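Local coordinates for protein PAN2-PAN3 deadenylation complex catalytic subunit pan2 (Neurospora crassa, PDB 4CZW) that is the catalytic subunit of the PAN2-PAN3 complex, thought to shorten mRNA poly(A) tails, releasing 5'-AMP, here represented by its USP-like and exonuclease domains, at residues 445-451 with 471-477; 476-480 with 603-609; 493-499 with 524-529; 533-537 with 557-561. Residue numbers count along the deposited sequence, not the author numbering.

In the fold
All four contacts belong to the exonuclease domain, and together they show how an RNase H-like sheet is assembled and then sandwiched by helices. Contact 1 closes the first loop, a short one, pairing strand 441-451 with strand 471-481. Contact 2 opens where contact 1 ends, sharing Arg476 and Ala477, and closes only at helix 604-623, so the intervening chain is held in one long excursion. Within that excursion contacts 3 and 4 follow in series without crossing: contact 3 adds strand 525-527 beside strand 490-496, and contact 4 sets the next helix, 529-541, against the end of helix 551-558. A salt bridge from Asp494 to Lys535 joins contacts 3 and 4.

Contact 1: 445-451 with 471-477; sequences DTEFIRL and SHAIARA
Antiparallel pairing interrupted by a beta bulge joins two strands of the RNase H-like exonuclease sheet. The axes of strand 445-451 and the 471-474 part of its partner come within 4.7 Å, their directions 137° apart. Glu447 pairs with Arg476 and Phe448 with Ile474, leaving Ala475 (phi/psi -108/-22) as the extra residue where the second strand turns a corner; Arg450 then faces His472. At Glu447 both backbone groups bond: Glu447 N to Arg476 O, 3.0 Å, and Ala475 N to Glu447 O, 2.9 Å. The Glu447 side chain (chi1 m, chi2 m) shares a face with Ile449, Ala473 and Arg476; with Asp445 it probably binds catalytic divalent metal. The Arg476 guanidinium forms salt bridges with Asp603 and Asp493. Beyond the bulge, Ile449 and Ala473 exchange bonds, Ile449 N to Ala473 O at 3.1 Å and Ala473 N to Ile449 O at 3.2 Å. His472 (chi1 m) lies obliquely to the Phe448 ring, centroids 5.5 Å apart and planes at 41°. Phe448 (chi1 m) also packs its CE1 3.5 Å from Ile474 CD1, beside helix 551-558. Ile449 (chi1 p) places CG2 3.6 Å from Ala475 CB.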
# COMPACT_ATOMS: atom_id res chain seq x y z
N ASP A 445 -4.15 10.67 -21.67
CA ASP A 445 -5.55 10.27 -21.68
C ASP A 445 -5.65 8.75 -21.73
O ASP A 445 -4.77 8.08 -22.27
CB ASP A 445 -6.29 10.89 -22.87
CG ASP A 445 -7.78 10.59 -22.86
OD1 ASP A 445 -8.38 10.63 -21.76
OD2 ASP A 445 -8.34 10.29 -23.93
N THR A 446 -6.72 8.20 -21.17
CA THR A 446 -6.89 6.75 -21.11
C THR A 446 -8.24 6.29 -21.64
O THR A 446 -9.14 7.10 -21.87
CB THR A 446 -6.72 6.22 -19.66
OG1 THR A 446 -7.78 6.73 -18.84
CG2 THR A 446 -5.38 6.64 -19.08
N GLU A 447 -8.38 4.98 -21.83
CA GLU A 447 -9.65 4.38 -22.25
C GLU A 447 -10.07 3.29 -21.26
O GLU A 447 -9.23 2.55 -20.75
CB GLU A 447 -9.54 3.81 -23.66
CG GLU A 447 -9.09 4.81 -24.71
CD GLU A 447 -10.10 5.92 -24.95
OE1 GLU A 447 -11.29 5.74 -24.59
OE2 GLU A 447 -9.72 6.96 -25.51
N PHE A 448 -11.37 3.20 -21.00
CA PHE A 448 -11.88 2.27 -19.99
C PHE A 448 -12.60 1.07 -20.60
O PHE A 448 -13.05 1.11 -21.74
CB PHE A 448 -12.84 2.99 -19.03
CG PHE A 448 -12.20 4.09 -18.23
CD1 PHE A 448 -10.82 4.21 -18.14
CD2 PHE A 448 -12.99 5.00 -17.55
CE1 PHE A 448 -10.25 5.23 -17.40
CE2 PHE A 448 -12.42 6.02 -16.81
CZ PHE A 448 -11.05 6.13 -16.73
N ILE A 449 -12.69 0.00 -19.81
CA ILE A 449 -13.56 -1.13 -20.13
C ILE A 449 -14.30 -1.55 -18.87
O ILE A 449 -13.94 -1.14 -17.76
CB ILE A 449 -12.78 -2.33 -20.71
CG1 ILE A 449 -11.61 -2.71 -19.79
CG2 ILE A 449 -12.28 -2.02 -22.11
CD1 ILE A 449 -11.92 -3.85 -18.85
N ARG A 450 -15.34 -2.36 -19.02
CA ARG A 450 -16.14 -2.80 -17.89
C ARG A 450 -15.71 -4.18 -17.39
O ARG A 450 -15.44 -5.08 -18.18
CB ARG A 450 -17.62 -2.83 -18.25
CG ARG A 450 -18.19 -1.48 -18.68
CD ARG A 450 -19.32 -1.06 -17.76
NE ARG A 450 -20.14 -0.00 -18.36
CZ ARG A 450 -21.23 -0.23 -19.08
NH1 ARG A 450 -21.64 -1.47 -19.29
NH2 ARG A 450 -21.92 0.79 -19.58
N LEU A 451 -15.64 -4.32 -16.07
CA LEU A 451 -15.30 -5.60 -15.45
C LEU A 451 -16.49 -6.20 -14.71
O LEU A 451 -17.52 -5.55 -14.55
CB LEU A 451 -14.11 -5.44 -14.50
CG LEU A 451 -12.75 -5.17 -15.14
CD1 LEU A 451 -11.67 -5.07 -14.08
CD2 LEU A 451 -12.42 -6.26 -16.15
N SER A 471 -17.53 -1.44 -12.32
CA SER A 471 -16.09 -1.47 -12.15
C SER A 471 -15.38 -1.20 -13.47
O SER A 471 -15.65 -1.85 -14.48
CB SER A 471 -15.64 -2.82 -11.58
OG SER A 471 -14.23 -2.89 -11.48
N HIS A 472 -14.47 -0.23 -13.47
CA HIS A 472 -13.71 0.12 -14.66
C HIS A 472 -12.25 -0.31 -14.54
O HIS A 472 -11.75 -0.55 -13.44
CB HIS A 472 -13.79 1.62 -14.94
CG HIS A 472 -15.14 2.08 -15.41
ND1 HIS A 472 -15.60 1.85 -16.69
CD2 HIS A 472 -16.12 2.76 -14.78
CE1 HIS A 472 -16.80 2.37 -16.82
NE2 HIS A 472 -17.14 2.93 -15.68
N ALA A 473 -11.58 -0.40 -15.68
CA ALA A 473 -10.17 -0.74 -15.72
C ALA A 473 -9.50 -0.14 -16.95
O ALA A 473 -10.11 -0.04 -18.01
CB ALA A 473 -9.98 -2.25 -15.70
N ILE A 474 -8.24 0.26 -16.80
CA ILE A 474 -7.49 0.84 -17.90
C ILE A 474 -7.24 -0.20 -18.99
O ILE A 474 -6.68 -1.26 -18.73
CB ILE A 474 -6.13 1.40 -17.43
CG1 ILE A 474 -6.34 2.43 -16.32
CG2 ILE A 474 -5.38 2.02 -18.60
CD1 ILE A 474 -7.17 3.62 -16.74
N ALA A 475 -7.68 0.11 -20.21
CA ALA A 475 -7.47 -0.78 -21.34
C ALA A 475 -6.43 -0.19 -22.29
O ALA A 475 -5.80 -0.91 -23.07
CB ALA A 475 -8.78 -1.02 -22.08
N ARG A 476 -6.25 1.12 -22.20
CA ARG A 476 -5.28 1.82 -23.03
C ARG A 476 -4.82 3.11 -22.34
O ARG A 476 -5.64 3.85 -21.80
CB ARG A 476 -5.86 2.14 -24.40
CG ARG A 476 -4.91 2.88 -25.33
CD ARG A 476 -5.61 3.32 -26.60
NE ARG A 476 -4.72 4.08 -27.48
CZ ARG A 476 -5.11 4.67 -28.60
NH1 ARG A 476 -6.37 4.59 -29.00
NH2 ARG A 476 -4.23 5.34 -29.34
N ALA A 477 -3.52 3.36 -22.36
CA ALA A 477 -2.96 4.57 -21.76
C ALA A 477 -2.04 5.28 -22.73
O ALA A 477 -1.01 4.74 -23.14
CB ALA A 477 -2.22 4.22 -20.48

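Contact 2: 476-480 with 603-609; sequences RASVV and DSIEDAQ
Strand 476-480 is extended, and the helix beginning at Ser604 runs along it at 37° in roughly the same direction, the axes 7.7 Å apart at their closest. Ser478 lies nearest Ile605 (CA-CA 5.5 Å) and Val480 nearest Ala608 (CA-CA 6.7 Å). Asp603 occupies the N-cap: its OD2 accepts from Glu606 N at 3.1 Å and, weakly, from Ile605 N at 3.0 Å. Arg476, Ser478 and Val480 all point toward the helix, while Ala477 and Val479 point away. Arg476 is stretched to full length, every chi near 180°, so that NH1 and NH2 reach Asp603 OD1 at 2.7 and 3.0 Å in a salt bridge. Thus one carboxylate serves two ends, OD1 taking the arginine and OD2 the helix start. Ser478 OG (chi1 m) and Ser604 OG (chi1 p) form a very short hydrogen bond of 2.3 Å. Farther along, polarity gives way to packing: Val480 CG2 sits 4.1 Å from both Ile605 CG2 and Ala608 CB. Asp493, on the next strand, accepts from Ser478 OG and forms a second salt bridge through Arg476 NE. Strand-on-helix packing of this kind lays the helix bearing Asp607, a likely metal ligand, against the sheet that carries Asp445 and Glu447. The chemistry implies a buried arginine whose charge is balanced by two aspartates, Asp603 and Asp493, next to the presumed catalytic centre.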
# COMPACT_ATOMS: atom_id res chain seq x y z
N ARG A 476 -6.25 1.12 -22.20
CA ARG A 476 -5.28 1.82 -23.03
C ARG A 476 -4.82 3.11 -22.34
O ARG A 476 -5.64 3.85 -21.80
CB ARG A 476 -5.86 2.14 -24.40
CG ARG A 476 -4.91 2.88 -25.33
CD ARG A 476 -5.61 3.32 -26.60
NE ARG A 476 -4.72 4.08 -27.48
CZ ARG A 476 -5.11 4.67 -28.60
NH1 ARG A 476 -6.37 4.59 -29.00
NH2 ARG A 476 -4.23 5.34 -29.34
N ALA A 477 -3.52 3.36 -22.36
CA ALA A 477 -2.96 4.57 -21.76
C ALA A 477 -2.04 5.28 -22.73
O ALA A 477 -1.01 4.74 -23.14
CB ALA A 477 -2.22 4.22 -20.48
N SER A 478 -2.42 6.50 -23.11
CA SER A 478 -1.63 7.28 -24.06
C SER A 478 -1.02 8.51 -23.41
O SER A 478 -1.73 9.35 -22.86
CB SER A 478 -2.49 7.70 -25.25
OG SER A 478 -3.06 6.57 -25.90
N VAL A 479 0.31 8.62 -23.48
CA VAL A 479 1.00 9.80 -22.97
C VAL A 479 1.74 10.48 -24.12
O VAL A 479 2.43 9.83 -24.91
CB VAL A 479 1.98 9.45 -21.85
CG1 VAL A 479 2.40 10.71 -21.11
CG2 VAL A 479 1.35 8.47 -20.88
N VAL A 480 1.60 11.80 -24.20
CA VAL A 480 2.05 12.57 -25.35
C VAL A 480 3.00 13.70 -24.95
O VAL A 480 2.78 14.37 -23.94
CB VAL A 480 0.84 13.13 -26.13
CG1 VAL A 480 1.25 14.27 -27.05
CG2 VAL A 480 0.15 12.03 -26.91
N ASP A 603 -10.14 8.29 -29.54
CA ASP A 603 -8.76 7.83 -29.50
C ASP A 603 -7.99 8.61 -28.43
O ASP A 603 -8.02 9.84 -28.43
CB ASP A 603 -8.09 7.98 -30.87
CG ASP A 603 -6.66 7.48 -30.88
OD1 ASP A 603 -6.45 6.28 -31.16
OD2 ASP A 603 -5.75 8.29 -30.62
N SER A 604 -7.32 7.89 -27.54
CA SER A 604 -6.68 8.51 -26.38
C SER A 604 -5.53 9.43 -26.76
O SER A 604 -5.23 10.39 -26.04
CB SER A 604 -6.20 7.43 -25.41
OG SER A 604 -5.37 6.49 -26.07
N ILE A 605 -4.87 9.15 -27.88
CA ILE A 605 -3.78 10.00 -28.35
C ILE A 605 -4.34 11.33 -28.87
O ILE A 605 -3.81 12.40 -28.57
CB ILE A 605 -2.95 9.32 -29.45
CG1 ILE A 605 -2.29 8.05 -28.91
CG2 ILE A 605 -1.90 10.27 -30.00
CD1 ILE A 605 -1.41 7.34 -29.92
N GLU A 606 -5.41 11.24 -29.66
CA GLU A 606 -6.06 12.43 -30.20
C GLU A 606 -6.62 13.32 -29.10
O GLU A 606 -6.42 14.54 -29.12
CB GLU A 606 -7.18 12.03 -31.16
CG GLU A 606 -6.72 11.33 -32.43
CD GLU A 606 -7.86 11.00 -33.37
OE1 GLU A 606 -9.02 11.29 -33.01
OE2 GLU A 606 -7.60 10.46 -34.46
N ASP A 607 -7.31 12.71 -28.14
CA ASP A 607 -7.90 13.45 -27.03
C ASP A 607 -6.83 14.10 -26.16
O ASP A 607 -7.06 15.15 -25.55
CB ASP A 607 -8.77 12.53 -26.18
CG ASP A 607 -10.06 12.13 -26.88
OD1 ASP A 607 -10.12 12.24 -28.13
OD2 ASP A 607 -11.01 11.71 -26.19
N ALA A 608 -5.66 13.48 -26.10
CA ALA A 608 -4.53 14.04 -25.36
C ALA A 608 -3.97 15.25 -26.10
O ALA A 608 -3.66 16.28 -25.50
CB ALA A 608 -3.45 13.00 -25.15
N GLN A 609 -3.86 15.12 -27.42
CA GLN A 609 -3.40 16.21 -28.27
C GLN A 609 -4.38 17.37 -28.26
O GLN A 609 -3.99 18.53 -28.31
CB GLN A 609 -3.19 15.72 -29.70
CG GLN A 609 -2.03 14.75 -29.87
CD GLN A 609 -2.03 14.08 -31.23
OE1 GLN A 609 -3.08 13.86 -31.83
NE2 GLN A 609 -0.84 13.73 -31.72

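Contact 3: 493-499 with 524-529; sequences DDYIHIK and RNLVSP
Arg524, with chi1 and chi2 both m, lays its CG over the face of the Tyr495 ring, 3.6 Å from the centroid and only 7° off the normal, a CH-pi contact; its charged end forms a salt bridge with Asp516. Tyr495 (chi1 m) therefore presents a flat ring as the floor for an aliphatic stem. Asn525 follows as the centre of an inverse gamma turn (phi/psi -83/69), in which Leu526 N bonds weakly to Arg524 O at 3.0 Å; Asn525 O accepts a weak bond from Tyr495 N at 3.4 Å. Leu526 lies opposite Tyr495 in parallel pairing, CA-CA 4.6 Å, and touches Tyr495 CB through CD1 at 3.7 Å. The two short strands, 493-496 and 525-527, cross at -49° with axes 4.6 Å apart, and through this pairing 525-527 extends the RNase H-like sheet beyond strand 490-496. Val527, matched with Ile496 (CA-CA 5.3 Å), makes the firm bonds: Val527 N to Tyr495 O and His497 N to Val527 O, both 2.8 Å. Val527 CG2 also meets Asp494 CB at 3.8 Å, the Asp494 carboxylate being engaged by Lys535. The CA-to-CB bond of Ser528 points away from segment 493-499, and the residue takes the N-cap position of helix 529-541. Pro529 opens that helix, setting its CG 3.8 Å from Ile496 CG2 and its CD 3.6 Å from His497 O.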
# COMPACT_ATOMS: atom_id res chain seq x y z
N ASP A 493 1.93 4.52 -25.66
CA ASP A 493 0.61 4.13 -26.12
C ASP A 493 0.39 2.65 -25.82
O ASP A 493 0.30 1.82 -26.72
CB ASP A 493 0.43 4.41 -27.61
CG ASP A 493 -1.00 4.23 -28.08
OD1 ASP A 493 -1.92 4.42 -27.25
OD2 ASP A 493 -1.21 3.91 -29.26
N ASP A 494 0.31 2.33 -24.53
CA ASP A 494 0.22 0.95 -24.09
C ASP A 494 -1.22 0.45 -24.00
O ASP A 494 -2.09 1.12 -23.44
CB ASP A 494 0.90 0.79 -22.73
CG ASP A 494 2.38 1.11 -22.77
OD1 ASP A 494 2.98 0.99 -23.86
OD2 ASP A 494 2.93 1.48 -21.72
N TYR A 495 -1.45 -0.73 -24.56
CA TYR A 495 -2.70 -1.45 -24.34
C TYR A 495 -2.48 -2.47 -23.24
O TYR A 495 -1.39 -3.04 -23.12
CB TYR A 495 -3.17 -2.12 -25.63
CG TYR A 495 -3.76 -1.17 -26.65
CD1 TYR A 495 -2.97 -0.22 -27.28
CD2 TYR A 495 -5.11 -1.23 -26.99
CE1 TYR A 495 -3.50 0.65 -28.21
CE2 TYR A 495 -5.65 -0.37 -27.92
CZ TYR A 495 -4.84 0.57 -28.53
OH TYR A 495 -5.38 1.44 -29.46
N ILE A 496 -3.50 -2.70 -22.42
CA ILE A 496 -3.33 -3.51 -21.22
C ILE A 496 -3.83 -4.93 -21.38
O ILE A 496 -5.01 -5.16 -21.68
CB ILE A 496 -4.05 -2.87 -20.01
CG1 ILE A 496 -3.65 -1.40 -19.88
CG2 ILE A 496 -3.74 -3.64 -18.74
CD1 ILE A 496 -2.17 -1.18 -19.77
N HIS A 497 -2.94 -5.90 -21.17
CA HIS A 497 -3.33 -7.30 -21.12
C HIS A 497 -4.04 -7.56 -19.80
O HIS A 497 -3.41 -7.87 -18.79
CB HIS A 497 -2.12 -8.22 -21.28
CG HIS A 497 -2.46 -9.67 -21.31
ND1 HIS A 497 -3.76 -10.13 -21.38
CD2 HIS A 497 -1.68 -10.78 -21.28
CE1 HIS A 497 -3.76 -11.45 -21.39
NE2 HIS A 497 -2.51 -11.87 -21.33
N ILE A 498 -5.36 -7.41 -19.81
CA ILE A 498 -6.16 -7.54 -18.60
C ILE A 498 -6.44 -9.00 -18.26
O ILE A 498 -7.01 -9.74 -19.07
CB ILE A 498 -7.48 -6.78 -18.74
CG1 ILE A 498 -7.20 -5.30 -19.03
CG2 ILE A 498 -8.32 -6.93 -17.48
CD1 ILE A 498 -8.43 -4.49 -19.34
N LYS A 499 -6.03 -9.41 -17.06
CA LYS A 499 -6.20 -10.79 -16.62
C LYS A 499 -7.53 -10.99 -15.91
O LYS A 499 -7.72 -11.98 -15.19
CB LYS A 499 -5.04 -11.19 -15.70
CG LYS A 499 -3.68 -11.19 -16.38
CD LYS A 499 -2.69 -10.30 -15.66
CE LYS A 499 -2.43 -10.78 -14.24
NZ LYS A 499 -1.42 -9.94 -13.54
N ARG A 524 -0.96 -4.04 -31.20
CA ARG A 524 -0.60 -2.96 -30.29
C ARG A 524 0.59 -3.33 -29.42
O ARG A 524 1.06 -4.47 -29.44
CB ARG A 524 -1.79 -2.61 -29.39
CG ARG A 524 -3.13 -2.54 -30.12
CD ARG A 524 -3.15 -1.43 -31.15
NE ARG A 524 -4.45 -1.32 -31.79
CZ ARG A 524 -4.75 -0.42 -32.72
NH1 ARG A 524 -3.83 0.45 -33.13
NH2 ARG A 524 -5.97 -0.38 -33.25
N ASN A 525 1.07 -2.37 -28.65
CA ASN A 525 2.09 -2.64 -27.64
C ASN A 525 1.43 -3.15 -26.37
O ASN A 525 1.40 -2.47 -25.35
CB ASN A 525 2.91 -1.38 -27.35
CG ASN A 525 4.12 -1.66 -26.47
OD1 ASN A 525 4.66 -2.77 -26.47
ND2 ASN A 525 4.53 -0.67 -25.69
N LEU A 526 0.89 -4.37 -26.45
CA LEU A 526 0.16 -4.96 -25.34
C LEU A 526 1.10 -5.34 -24.20
O LEU A 526 2.01 -6.14 -24.38
CB LEU A 526 -0.62 -6.18 -25.81
CG LEU A 526 -1.68 -6.72 -24.85
CD1 LEU A 526 -2.78 -5.69 -24.62
CD2 LEU A 526 -2.27 -8.02 -25.37
N VAL A 527 0.87 -4.75 -23.03
CA VAL A 527 1.73 -4.99 -21.87
C VAL A 527 0.91 -5.36 -20.63
O VAL A 527 -0.31 -5.27 -20.63
CB VAL A 527 2.59 -3.76 -21.54
CG1 VAL A 527 3.53 -3.45 -22.70
CG2 VAL A 527 1.71 -2.56 -21.22
N SER A 528 1.61 -5.79 -19.58
CA SER A 528 0.97 -6.12 -18.31
C SER A 528 0.57 -4.83 -17.59
O SER A 528 1.18 -3.79 -17.81
CB SER A 528 1.91 -6.95 -17.44
OG SER A 528 3.00 -6.18 -16.97
N PRO A 529 -0.47 -4.91 -16.74
CA PRO A 529 -0.98 -3.74 -16.01
C PRO A 529 0.09 -2.99 -15.22
O PRO A 529 0.14 -1.76 -15.27
CB PRO A 529 -2.01 -4.36 -15.06
CG PRO A 529 -2.49 -5.57 -15.77
CD PRO A 529 -1.30 -6.11 -16.50

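Contact 4: 533-537 with 557-561; sequences YKKLW and VINIQ
Ile558, Ile560 and Leu536 form a compact apolar centre where helix 529-541 meets the C-terminal end of helix 551-558. Leu536 (chi1 m, chi2 t), directed toward the other segment, brings CD1 to 3.9 Å from Ile558 CD1. Ile560, fully extended with both chi angles t, inserts CD1 alongside the helix, 4.0 Å from Trp537 CA and 4.2 Å from Leu536 O. The nearest backbone pairs are Tyr533 with Ile558 (CA-CA 7.4 Å) and Trp537 with Ile560 (CA-CA 7.6 Å), so the turn from Tyr533 to Trp537 spans the two-residue step from Ile558 to Ile560. Tyr533 (chi1 t, chi2 -86°) extends its ring from the apolar middle to the margin: CD2 lies 4.1 Å from Ile558 CG2, CE2 lies 4.1 Å from Ile560 CB, and the ring edge faces Ile558 O, 3.1 Å from CE2. At the polar edge, Tyr533 OH donates to Asn559 O at 2.8 Å. Asn559 has positive phi (phi/psi 65/63) and is the C-prime residue of a Schellman motif that ends its helix, after which Ile560 returns to extended geometry (-147/157). The Asn559 side chain is engaged elsewhere, by His101 O and Asn104 N of the USP-like part, and Tyr87 of that part meets the rings of Tyr533 and Trp537. The chemistry implies that the carbonyl of the C-prime residue, buried just past the helix end, is satisfied by the Tyr533 hydroxyl, at the seam between the nuclease and its pseudo-protease scaffold.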
# COMPACT_ATOMS: atom_id res chain seq x y z
N TYR A 533 1.71 0.84 -15.60
CA TYR A 533 1.59 1.65 -14.39
C TYR A 533 2.95 2.16 -13.95
O TYR A 533 3.09 3.29 -13.47
CB TYR A 533 0.93 0.85 -13.26
CG TYR A 533 0.66 1.66 -12.01
CD1 TYR A 533 1.64 1.81 -11.03
CD2 TYR A 533 -0.57 2.26 -11.80
CE1 TYR A 533 1.40 2.55 -9.89
CE2 TYR A 533 -0.82 3.00 -10.65
CZ TYR A 533 0.17 3.13 -9.70
OH TYR A 533 -0.08 3.87 -8.56
N LYS A 534 3.97 1.31 -14.10
CA LYS A 534 5.33 1.64 -13.69
C LYS A 534 5.83 2.88 -14.40
O LYS A 534 6.51 3.72 -13.80
CB LYS A 534 6.26 0.46 -13.96
CG LYS A 534 7.65 0.61 -13.37
CD LYS A 534 8.53 -0.58 -13.71
CE LYS A 534 9.91 -0.46 -13.10
NZ LYS A 534 9.86 -0.49 -11.61
N LYS A 535 5.49 3.01 -15.68
CA LYS A 535 5.88 4.17 -16.47
C LYS A 535 5.27 5.44 -15.90
O LYS A 535 5.97 6.43 -15.68
CB LYS A 535 5.45 3.99 -17.93
CG LYS A 535 6.03 2.77 -18.61
CD LYS A 535 5.52 2.65 -20.04
CE LYS A 535 6.07 1.40 -20.71
NZ LYS A 535 5.55 1.25 -22.10
N LEU A 536 3.97 5.41 -15.66
CA LEU A 536 3.25 6.56 -15.12
C LEU A 536 3.74 6.92 -13.72
O LEU A 536 3.86 8.09 -13.38
CB LEU A 536 1.75 6.29 -15.10
CG LEU A 536 1.12 5.90 -16.45
CD1 LEU A 536 -0.38 5.73 -16.31
CD2 LEU A 536 1.45 6.94 -17.51
N TRP A 537 4.02 5.89 -12.92
CA TRP A 537 4.49 6.10 -11.55
C TRP A 537 5.86 6.78 -11.54
O TRP A 537 6.12 7.64 -10.70
CB TRP A 537 4.55 4.77 -10.80
CG TRP A 537 4.96 4.92 -9.36
CD1 TRP A 537 4.17 5.33 -8.33
CD2 TRP A 537 6.25 4.66 -8.80
NE1 TRP A 537 4.89 5.34 -7.16
CE2 TRP A 537 6.17 4.94 -7.42
CE3 TRP A 537 7.47 4.22 -9.33
CZ2 TRP A 537 7.26 4.79 -6.56
CZ3 TRP A 537 8.55 4.08 -8.48
CH2 TRP A 537 8.44 4.36 -7.11
N VAL A 557 -9.01 5.44 -11.86
CA VAL A 557 -9.02 4.11 -12.46
C VAL A 557 -7.59 3.61 -12.68
O VAL A 557 -7.32 2.42 -12.57
CB VAL A 557 -9.79 4.11 -13.80
CG1 VAL A 557 -9.86 2.71 -14.38
CG2 VAL A 557 -11.19 4.65 -13.58
N ILE A 558 -6.68 4.54 -12.96
CA ILE A 558 -5.26 4.22 -13.02
C ILE A 558 -4.78 3.81 -11.63
O ILE A 558 -3.82 3.04 -11.49
CB ILE A 558 -4.43 5.43 -13.55
CG1 ILE A 558 -4.76 5.71 -15.01
CG2 ILE A 558 -2.93 5.18 -13.41
CD1 ILE A 558 -4.03 6.90 -15.59
N ASN A 559 -5.48 4.30 -10.61
CA ASN A 559 -5.15 4.07 -9.20
C ASN A 559 -3.81 4.70 -8.86
O ASN A 559 -2.85 4.01 -8.50
CB ASN A 559 -5.14 2.57 -8.88
CG ASN A 559 -5.27 2.29 -7.39
OD1 ASN A 559 -5.39 1.14 -6.98
ND2 ASN A 559 -5.25 3.34 -6.58
N ILE A 560 -3.75 6.02 -8.96
CA ILE A 560 -2.54 6.77 -8.67
C ILE A 560 -2.89 8.14 -8.09
O ILE A 560 -4.00 8.63 -8.28
CB ILE A 560 -1.67 6.94 -9.94
CG1 ILE A 560 -0.21 7.24 -9.57
CG2 ILE A 560 -2.24 8.02 -10.85
CD1 ILE A 560 0.71 7.30 -10.76
N GLN A 561 -1.95 8.73 -7.37
CA GLN A 561 -2.15 10.06 -6.79
C GLN A 561 -1.12 11.04 -7.34
O GLN A 561 0.09 10.81 -7.24
CB GLN A 561 -2.07 10.00 -5.26
CG GLN A 561 -3.22 9.26 -4.60
CD GLN A 561 -4.49 10.09 -4.53
OE1 GLN A 561 -4.46 11.31 -4.66
NE2 GLN A 561 -5.62 9.42 -4.32